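Local coordinates for protein peptidoglycan DD-endopeptidase ShyB (Vibrio cholerae, PDB 2GU1) that cuts the peptide cross-links between peptidoglycan strands as a zinc-dependent DD-endopeptidase, probably making room for new glycans as the cell wall expands, at residues Y204-Y210 and F237-A243. Numbering follows the deposited sequence.
Sequences YPVDKAY and FATPIGA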
loop_
_atom_site.group_PDB
_atom_site.type_symbol
_atom_site.label_atom_id
_atom_site.label_comp_id
_atom_site.label_asym_id
_atom_site.label_seq_id
_atom_site.Cartn_x
_atom_site.Cartn_y
_atom_site.Cartn_z
ATOM N N TYR A 204 -3.349 -16.487 8.301
ATOM C CA TYR A 204 -4.237 -16.825 7.184
ATOM C C TYR A 204 -5.488 -15.968 6.998
ATOM O O TYR A 204 -6.125 -15.573 7.970
ATOM C CB TYR A 204 -4.687 -18.287 7.323
ATOM C CG TYR A 204 -3.541 -19.275 7.334
ATOM C CD1 TYR A 204 -2.888 -19.625 6.157
ATOM C CD2 TYR A 204 -3.085 -19.827 8.531
ATOM C CE1 TYR A 204 -1.801 -20.504 6.167
ATOM C CE2 TYR A 204 -2.008 -20.700 8.554
ATOM C CZ TYR A 204 -1.369 -21.036 7.371
ATOM O OH TYR A 204 -0.295 -21.900 7.398
ATOM N N PRO A 205 -5.849 -15.675 5.732
ATOM C CA PRO A 205 -7.029 -14.875 5.382
ATOM C C PRO A 205 -8.263 -15.756 5.149
ATOM O O PRO A 205 -9.316 -15.260 4.747
ATOM C CB PRO A 205 -6.599 -14.168 4.103
ATOM C CG PRO A 205 -5.790 -15.244 3.417
ATOM C CD PRO A 205 -4.956 -15.823 4.563
ATOM N N VAL A 206 -8.125 -17.062 5.380
ATOM C CA VAL A 206 -9.237 -17.988 5.184
ATOM C C VAL A 206 -9.264 -19.056 6.286
ATOM O O VAL A 206 -8.291 -19.228 7.037
ATOM C CB VAL A 206 -9.152 -18.711 3.808
ATOM C CG1 VAL A 206 -9.300 -17.704 2.657
ATOM C CG2 VAL A 206 -7.835 -19.453 3.696
ATOM N N ASP A 207 -10.382 -19.775 6.371
ATOM C CA ASP A 207 -10.538 -20.818 7.371
ATOM C C ASP A 207 -9.661 -22.023 7.061
ATOM O O ASP A 207 -9.247 -22.231 5.911
ATOM C CB ASP A 207 -12.010 -21.227 7.476
ATOM C CG ASP A 207 -12.886 -20.107 8.013
ATOM O OD1 ASP A 207 -12.540 -19.520 9.067
ATOM O OD2 ASP A 207 -13.925 -19.813 7.386
ATOM N N LYS A 208 -9.377 -22.815 8.092
ATOM C CA LYS A 208 -8.522 -23.991 7.953
ATOM C C LYS A 208 -8.830 -24.861 6.744
ATOM O O LYS A 208 -7.920 -25.376 6.084
ATOM C CB LYS A 208 -8.593 -24.847 9.226
ATOM C CG LYS A 208 -8.134 -24.123 10.486
ATOM C CD LYS A 208 -8.061 -25.068 11.681
ATOM C CE LYS A 208 -7.584 -24.345 12.929
ATOM N NZ LYS A 208 -7.451 -25.270 14.094
ATOM N N ALA A 209 -10.108 -25.024 6.441
ATOM C CA ALA A 209 -10.502 -25.863 5.313
ATOM C C ALA A 209 -9.908 -25.449 3.968
ATOM O O ALA A 209 -9.734 -26.285 3.081
ATOM C CB ALA A 209 -12.034 -25.908 5.213
ATOM N N TYR A 210 -9.567 -24.174 3.812
ATOM C CA TYR A 210 -9.049 -23.699 2.527
ATOM C C TYR A 210 -7.640 -23.103 2.568
ATOM O O TYR A 210 -7.261 -22.311 1.699
ATOM C CB TYR A 210 -10.024 -22.667 1.959
ATOM C CG TYR A 210 -11.471 -23.121 2.003
ATOM C CD1 TYR A 210 -11.876 -24.284 1.345
ATOM C CD2 TYR A 210 -12.434 -22.386 2.696
ATOM C CE1 TYR A 210 -13.204 -24.701 1.374
ATOM C CE2 TYR A 210 -13.770 -22.793 2.728
ATOM C CZ TYR A 210 -14.147 -23.948 2.064
ATOM O OH TYR A 210 -15.466 -24.345 2.064
ATOM N N PHE A 237 -4.462 -19.479 -2.183
ATOM C CA PHE A 237 -5.143 -20.457 -1.326
ATOM C C PHE A 237 -6.246 -21.150 -2.126
ATOM O O PHE A 237 -6.926 -20.520 -2.951
ATOM C CB PHE A 237 -5.744 -19.770 -0.089
ATOM C CG PHE A 237 -4.716 -19.257 0.878
ATOM C CD1 PHE A 237 -3.924 -20.141 1.607
ATOM C CD2 PHE A 237 -4.515 -17.889 1.039
ATOM C CE1 PHE A 237 -2.944 -19.669 2.483
ATOM C CE2 PHE A 237 -3.542 -17.402 1.910
ATOM C CZ PHE A 237 -2.752 -18.293 2.636
ATOM N N ALA A 238 -6.409 -22.450 -1.890
ATOM C CA ALA A 238 -7.392 -23.256 -2.603
ATOM C C ALA A 238 -8.809 -23.048 -2.087
ATOM O O ALA A 238 -9.361 -23.903 -1.391
ATOM C CB ALA A 238 -7.016 -24.730 -2.507
ATOM N N THR A 239 -9.398 -21.914 -2.437
ATOM C CA THR A 239 -10.753 -21.593 -2.002
ATOM C C THR A 239 -11.800 -21.807 -3.078
ATOM O O THR A 239 -11.567 -21.532 -4.254
ATOM C CB THR A 239 -10.881 -20.118 -1.587
ATOM O OG1 THR A 239 -10.365 -19.289 -2.638
ATOM C CG2 THR A 239 -10.132 -19.850 -0.309
ATOM N N PRO A 240 -12.973 -22.321 -2.689
ATOM C CA PRO A 240 -14.040 -22.530 -3.665
ATOM C C PRO A 240 -14.614 -21.126 -3.863
ATOM O O PRO A 240 -14.445 -20.275 -2.994
ATOM C CB PRO A 240 -15.039 -23.411 -2.915
ATOM C CG PRO A 240 -14.208 -24.086 -1.858
ATOM C CD PRO A 240 -13.295 -22.978 -1.412
ATOM N N ILE A 241 -15.263 -20.870 -4.992
ATOM C CA ILE A 241 -15.870 -19.567 -5.196
ATOM C C ILE A 241 -16.911 -19.464 -4.082
ATOM O O ILE A 241 -17.655 -20.422 -3.849
ATOM C CB ILE A 241 -16.590 -19.496 -6.563
ATOM C CG1 ILE A 241 -15.573 -19.679 -7.689
ATOM C CG2 ILE A 241 -17.326 -18.173 -6.698
ATOM C CD1 ILE A 241 -16.176 -19.717 -9.097
ATOM N N GLY A 242 -16.949 -18.334 -3.381
ATOM C CA GLY A 242 -17.924 -18.161 -2.313
ATOM C C GLY A 242 -17.384 -18.382 -0.909
ATOM O O GLY A 242 -18.069 -18.092 0.076
ATOM N N ALA A 243 -16.164 -18.898 -0.799
ATOM C CA ALA A 243 -15.573 -19.125 0.514
ATOM C C ALA A 243 -15.310 -17.784 1.182
ATOM O O ALA A 243 -14.904 -16.827 0.521
ATOM C CB ALA A 243 -14.268 -19.897 0.383
#
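With CG anti to the carbonyl carbon in both Y210 (chi1 -48°) and F237, each ring is carried across to the opposing segment, Y210 onto P240 and F237 among Y204, P205 and V206. The contact flanks the antiparallel sheet of the M23 peptidase fold, where the loop leading into strand 213-215 packs on the loop that leaves its partner strand 235-237, just past the zinc ligand D236. P240 CD lies over one face of the Y210 ring in a CH-pi contact, 3.5 Å from the ring centroid and 23° off the normal. It is displaced toward the CD1–CE1 bond, and A209 CB covers the opposite face, so the phenol ring sits between a proline and an alanine. The type II turn from P240 to A243 brings the chain back to the same tyrosine, setting A243 CB 3.8 Å from Y210 CE2.

At the other end, F237 packs against the apolar side chains of Y204, P205 and V206. V206 CG2 stands over one face of its ring, 4.2 Å from F237 CG. P205 approaches obliquely with CD and CG, CD lying 3.4 Å from F237 CE2, while F237 CE1 reaches the edge of the Y204 ring near its plane. The two aromatic planes are inclined at 71°. I213 of the neighbouring strand adds to the packing on F237, whose side chain lies about 9 Å from the zinc ion; the contact thus borders the metal site without supplying a ligand.

No hydrogen bond spans the two segments; the backbone of A238 instead pairs with Q212, just beyond Y210. Between the Y210 and F237 groups, T239 turns its methyl to the interface: CG2 touches V206 CG1 at 3.8 Å and Y210 CB at 3.6 Å.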